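Local atomic coordinates of rRNA N-glycosidase (Bougainvillea spectabilis, PDB entry 3CTK), a protein that belongs to the plant ribosome-inactivating protein family and folds as a single chain of mixed alpha and beta structure. Residues A[113-116]-A[117-120]; A[195-198]-A[199-202]. One frame throughout, in Å; residues are numbered along the deposited sequence.

In the fold
Interaction 1 is the N-cap and nearly the whole of the short helix 114-121. Interaction 2 is the junction of helix 189-196 with the first turn of helix 198-208. In the first, Leu117 and Val118 are buried, while Gln115, Lys116 and Asn119 are exposed. In the second, Trp198, Ile201 and Ser202 are buried and Asp200 is exposed. Their centres lie about 18 Å apart. Arg125 connects them through a cation-pi contact with Tyr114, a salt bridge with Glu195 and a hydrogen bond with Asn196. Helix 149-168 lies beside both. Ser113 OG accepts a weak backbone bond and is also hydrogen-bonded to Asp111. Ser202 OG donates to a backbone carbonyl and lies over one face of the Trp198 indole.

Interaction 1 (A[113-116]-A[117-120]); sequences SYQK and LVNA
Tyr114 and Val118 make the straightest of the four backbone bonds that join 113-116 to 117-120. Val118 N donates to Tyr114 O over 2.9 Å, with an angle of 165° at the hydrogen. Leu117 N reaches Ser113 O at 3.0 Å. Asn119 N and Ala120 N bond in the same way to Gln115 O and Lys116 O. All four are i to i+4 bonds of an alpha helix.

Capping is a second kind of interaction. Ser113 is the N-cap residue. Lys116 N donates to Ser113 OG in a weak bond of 3.4 Å. The stronger partner of this hydroxyl is Asp111, so the cap is tied to the loop that leads into the helix. The helix is 114-121 of the ribosome-inactivating protein fold. It follows strand 105-108, an outermost strand of the mixed six-stranded sheet, and it packs against helix 149-168.

Close van der Waals contact of aliphatic carbons with backbone carbonyl oxygens is the third kind. Leu117 CG is 3.3 Å from Ser113 O. The Leu117 side chain also makes nonpolar contact with Leu157 and Ile160 of helix 149-168. Val118 has CG1 anti to its own carbonyl carbon (chi1 -60°), which places both methyls near Tyr114 O. Val118 CG1 is 3.1 Å from Tyr114 O. Val118 CG2 is 3.1 Å from Gln115 O. Ala120 CB makes a lighter contact with Lys116 O, at 3.6 Å.

The side chain of Tyr114 leaves the backbone away from 117-120 and touches Ile160 and Gln161. Its ring makes a cation-pi contact with Arg125, and its hydroxyl is hydrogen-bonded to Glu165.

Interaction 2 (A[195-198]-A[199-202]); sequences ENNW and GDIS
Trp198 and Ser202, with Asn197 and Ile201, form a local one-turn contact at the start of helix 198-208 of the ribosome-inactivating protein fold. The segment 195-198 leaves helix 189-196, and Asn197 occupies the N-cap position of the next helix.

Two i to i+4 backbone bonds close the turn. Ile201 N donates to Asn197 O over 2.9 Å. Ser202 N donates to Trp198 O at 3.0 Å. Ile201 also covers Asn197 O with its aliphatic branch, Ile201 CG1 lying 3.2 Å from Asn197 O. The side chain of Ile201 goes on to meet Met241. A water links the two segments on the exposed side, donating to Asn196 O and to Asp200 OD2.

The indole of Trp198 is buried. With CG anti to the backbone N (chi1 -177°), it lies beside the carbonyl carbon, and the side chain touches Val69 and Lys245. Trp198 NE1 donates to Ile243 O. Arg168 makes a cation-pi contact with the ring, and the ring of Phe169 meets it at a steep angle. Ser202 OG lies over one face of the indole, displaced toward the rim.

That hydroxyl makes two hydrogen bonds. It accepts from Lys245 N, and it donates to Trp198 O. The carbonyl oxygen thus takes two donors from one residue, which arrive on opposite faces of its plane. Ser202 OG is 2.9 Å from Trp198 O and stands 35° out of the carbonyl plane.

Interaction 1 (A[113-116]-A[117-120])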
ATOM      1  N   SER A 113       9.957   5.819  -0.450  1.00  8.59           N
ATOM      2  CA  SER A 113       9.799   6.194   0.949  1.00  7.40           C
ATOM      3  C   SER A 113       8.879   7.407   1.001  1.00  6.92           C
ATOM      4  O   SER A 113       8.835   8.201   0.063  1.00  4.21           O
ATOM      5  CB  SER A 113      11.156   6.533   1.574  1.00  8.45           C
ATOM      6  OG  SER A 113      11.767   7.636   0.927  1.00  7.63           O
ATOM      7  N   TYR A 114       8.132   7.566   2.089  1.00  5.89           N
ATOM      8  CA  TYR A 114       7.236   8.711   2.165  1.00  5.61           C
ATOM      9  C   TYR A 114       7.975  10.044   2.107  1.00  7.00           C
ATOM     10  O   TYR A 114       7.462  11.014   1.552  1.00  8.46           O
ATOM     11  CB  TYR A 114       6.378   8.646   3.432  1.00  6.39           C
ATOM     12  CG  TYR A 114       5.222   7.677   3.328  1.00  4.51           C
ATOM     13  CD1 TYR A 114       4.334   7.736   2.252  1.00  5.30           C
ATOM     14  CD2 TYR A 114       5.003   6.714   4.309  1.00  7.86           C
ATOM     15  CE1 TYR A 114       3.257   6.859   2.159  1.00  8.91           C
ATOM     16  CE2 TYR A 114       3.926   5.831   4.225  1.00  7.58           C
ATOM     17  CZ  TYR A 114       3.059   5.910   3.147  1.00  8.12           C
ATOM     18  OH  TYR A 114       1.999   5.037   3.053  1.00  9.55           O
ATOM     19  N   GLN A 115       9.180  10.098   2.662  1.00  7.53           N
ATOM     20  CA  GLN A 115       9.927  11.350   2.656  1.00  8.85           C
ATOM     21  C   GLN A 115      10.286  11.796   1.247  1.00  8.87           C
ATOM     22  O   GLN A 115      10.135  12.970   0.906  1.00  8.53           O
ATOM     23  CB  GLN A 115      11.198  11.225   3.494  1.00 12.88           C
ATOM     24  CG  GLN A 115      11.959  12.537   3.657  1.00 19.48           C
ATOM     25  CD  GLN A 115      11.081  13.669   4.176  1.00 23.09           C
ATOM     26  OE1 GLN A 115      10.433  14.379   3.401  1.00 26.05           O
ATOM     27  NE2 GLN A 115      11.047  13.834   5.494  1.00 24.10           N
ATOM     28  N   LYS A 116      10.754  10.864   0.425  1.00  7.19           N
ATOM     29  CA  LYS A 116      11.129  11.204  -0.942  1.00  6.76           C
ATOM     30  C   LYS A 116       9.899  11.493  -1.794  1.00  5.63           C
ATOM     31  O   LYS A 116       9.932  12.369  -2.659  1.00  5.82           O
ATOM     32  CB  LYS A 116      11.951  10.074  -1.567  1.00  8.85           C
ATOM     33  CG  LYS A 116      13.252   9.782  -0.834  1.00 12.02           C
ATOM     34  CD  LYS A 116      14.153  11.008  -0.787  1.00 15.60           C
ATOM     35  CE  LYS A 116      15.435  10.711  -0.022  1.00 18.98           C
ATOM     36  NZ  LYS A 116      16.317  11.904   0.068  1.00 20.88           N
ATOM     37  N   LEU A 117       8.814  10.764  -1.547  1.00  5.45           N
ATOM     38  CA  LEU A 117       7.582  10.974  -2.302  1.00  5.20           C
ATOM     39  C   LEU A 117       6.950  12.332  -2.021  1.00  5.09           C
ATOM     40  O   LEU A 117       6.514  13.017  -2.945  1.00  5.18           O
ATOM     41  CB  LEU A 117       6.562   9.870  -1.997  1.00  4.81           C
ATOM     42  CG  LEU A 117       6.827   8.480  -2.585  1.00  5.72           C
ATOM     43  CD1 LEU A 117       5.793   7.497  -2.058  1.00  7.51           C
ATOM     44  CD2 LEU A 117       6.770   8.550  -4.108  1.00  7.03           C
ATOM     45  N   VAL A 118       6.880  12.724  -0.752  1.00  6.48           N
ATOM     46  CA  VAL A 118       6.278  14.014  -0.425  1.00  6.41           C
ATOM     47  C   VAL A 118       7.141  15.158  -0.955  1.00  7.94           C
ATOM     48  O   VAL A 118       6.619  16.198  -1.363  1.00  6.08           O
ATOM     49  CB  VAL A 118       6.070  14.194   1.104  1.00  7.59           C
ATOM     50  CG1 VAL A 118       5.146  13.105   1.631  1.00  7.47           C
ATOM     51  CG2 VAL A 118       7.400  14.177   1.830  1.00  9.65           C
ATOM     52  N   ASN A 119       8.457  14.962  -0.960  1.00  8.24           N
ATOM     53  CA  ASN A 119       9.365  15.992  -1.464  1.00  8.94           C
ATOM     54  C   ASN A 119       9.165  16.200  -2.963  1.00  7.60           C
ATOM     55  O   ASN A 119       9.297  17.316  -3.469  1.00  8.39           O
ATOM     56  CB  ASN A 119      10.825  15.615  -1.194  1.00 10.51           C
ATOM     57  CG  ASN A 119      11.235  15.863   0.247  1.00 14.54           C
ATOM     58  OD1 ASN A 119      10.461  16.406   1.041  1.00 13.96           O
ATOM     59  ND2 ASN A 119      12.462  15.475   0.590  1.00 14.99           N
ATOM     60  N   ALA A 120       8.849  15.122  -3.671  1.00  5.33           N
ATOM     61  CA  ALA A 120       8.637  15.203  -5.113  1.00  5.40           C
ATOM     62  C   ALA A 120       7.238  15.723  -5.433  1.00  4.62           C
ATOM     63  O   ALA A 120       7.050  16.490  -6.381  1.00  5.74           O
ATOM     64  CB  ALA A 120       8.854  13.827  -5.753  1.00  5.24           C
TER

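Interaction 2 (A[195-198]-A[199-202])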
ATOM      1  N   GLU A 195       0.868   3.898   9.623  1.00  4.62           N
ATOM      2  CA  GLU A 195       1.692   3.807   8.420  1.00  4.96           C
ATOM      3  C   GLU A 195       3.178   3.884   8.775  1.00  6.01           C
ATOM      4  O   GLU A 195       4.003   3.183   8.186  1.00  5.64           O
ATOM      5  CB  GLU A 195       1.347   4.943   7.446  1.00  5.26           C
ATOM      6  CG  GLU A 195      -0.035   4.839   6.811  1.00  4.51           C
ATOM      7  CD  GLU A 195      -0.339   6.004   5.879  1.00  8.14           C
ATOM      8  OE1 GLU A 195       0.540   6.882   5.720  1.00  9.18           O
ATOM      9  OE2 GLU A 195      -1.455   6.045   5.310  1.00  7.95           O
ATOM     10  N   ASN A 196       3.513   4.730   9.742  1.00  6.14           N
ATOM     11  CA  ASN A 196       4.902   4.897  10.153  1.00  6.90           C
ATOM     12  C   ASN A 196       5.430   3.792  11.059  1.00  8.43           C
ATOM     13  O   ASN A 196       6.637   3.725  11.297  1.00 10.35           O
ATOM     14  CB  ASN A 196       5.101   6.231  10.889  1.00  8.09           C
ATOM     15  CG  ASN A 196       4.735   7.439  10.046  1.00 10.19           C
ATOM     16  OD1 ASN A 196       4.879   7.432   8.824  1.00  8.23           O
ATOM     17  ND2 ASN A 196       4.276   8.497  10.707  1.00 13.07           N
ATOM     18  N   ASN A 197       4.550   2.928  11.560  1.00  6.93           N
ATOM     19  CA  ASN A 197       4.983   1.881  12.484  1.00  8.31           C
ATOM     20  C   ASN A 197       4.623   0.432  12.173  1.00  7.25           C
ATOM     21  O   ASN A 197       4.629  -0.407  13.074  1.00  8.27           O
ATOM     22  CB  ASN A 197       4.479   2.198  13.896  1.00  9.40           C
ATOM     23  CG  ASN A 197       5.115   3.438  14.479  1.00 12.11           C
ATOM     24  OD1 ASN A 197       4.566   4.539  14.389  1.00 15.41           O
ATOM     25  ND2 ASN A 197       6.286   3.273  15.073  1.00 12.33           N
ATOM     26  N   TRP A 198       4.331   0.116  10.918  1.00  5.42           N
ATOM     27  CA  TRP A 198       3.967  -1.258  10.581  1.00  6.44           C
ATOM     28  C   TRP A 198       5.013  -2.277  11.025  1.00  6.66           C
ATOM     29  O   TRP A 198       4.679  -3.294  11.638  1.00  6.34           O
ATOM     30  CB  TRP A 198       3.738  -1.390   9.078  1.00  5.48           C
ATOM     31  CG  TRP A 198       3.288  -2.753   8.659  1.00  3.44           C
ATOM     32  CD1 TRP A 198       2.164  -3.409   9.075  1.00  3.83           C
ATOM     33  CD2 TRP A 198       3.919  -3.604   7.698  1.00  4.30           C
ATOM     34  NE1 TRP A 198       2.052  -4.616   8.428  1.00  4.64           N
ATOM     35  CE2 TRP A 198       3.117  -4.762   7.576  1.00  5.04           C
ATOM     36  CE3 TRP A 198       5.084  -3.503   6.924  1.00  4.83           C
ATOM     37  CZ2 TRP A 198       3.440  -5.811   6.707  1.00  4.29           C
ATOM     38  CZ3 TRP A 198       5.406  -4.545   6.061  1.00  1.87           C
ATOM     39  CH2 TRP A 198       4.585  -5.685   5.961  1.00  4.69           C
ATOM     40  N   GLY A 199       6.277  -2.008  10.706  1.00  5.70           N
ATOM     41  CA  GLY A 199       7.346  -2.915  11.078  1.00  7.16           C
ATOM     42  C   GLY A 199       7.462  -3.132  12.575  1.00  8.41           C
ATOM     43  O   GLY A 199       7.551  -4.272  13.034  1.00  8.89           O
ATOM     44  N   ASP A 200       7.462  -2.043  13.340  1.00  8.87           N
ATOM     45  CA  ASP A 200       7.571  -2.133  14.792  1.00 10.38           C
ATOM     46  C   ASP A 200       6.378  -2.821  15.445  1.00  9.10           C
ATOM     47  O   ASP A 200       6.545  -3.592  16.393  1.00  7.12           O
ATOM     48  CB  ASP A 200       7.757  -0.742  15.403  1.00 15.28           C
ATOM     49  CG  ASP A 200       9.129  -0.162  15.118  1.00 20.79           C
ATOM     50  OD1 ASP A 200      10.036  -0.937  14.743  1.00 24.29           O
ATOM     51  OD2 ASP A 200       9.307   1.063  15.282  1.00 24.76           O
ATOM     52  N   ILE A 201       5.176  -2.538  14.949  1.00  6.10           N
ATOM     53  CA  ILE A 201       3.970  -3.154  15.493  1.00  4.97           C
ATOM     54  C   ILE A 201       4.012  -4.659  15.237  1.00  5.78           C
ATOM     55  O   ILE A 201       3.652  -5.454  16.102  1.00  5.30           O
ATOM     56  CB  ILE A 201       2.687  -2.560  14.843  1.00  4.10           C
ATOM     57  CG1 ILE A 201       2.502  -1.109  15.299  1.00  5.14           C
ATOM     58  CG2 ILE A 201       1.465  -3.387  15.226  1.00  6.82           C
ATOM     59  CD1 ILE A 201       1.373  -0.377  14.586  1.00  7.85           C
ATOM     60  N   SER A 202       4.471  -5.042  14.050  1.00  3.63           N
ATOM     61  CA  SER A 202       4.554  -6.453  13.682  1.00  5.33           C
ATOM     62  C   SER A 202       5.572  -7.207  14.536  1.00  4.79           C
ATOM     63  O   SER A 202       5.308  -8.325  14.990  1.00  6.03           O
ATOM     64  CB  SER A 202       4.906  -6.591  12.195  1.00  4.14           C
ATOM     65  OG  SER A 202       3.873  -6.053  11.377  1.00  4.38           O
TER
HETATM   66  O   HOH W   1       8.750   2.599  13.411  1.00 31.07           O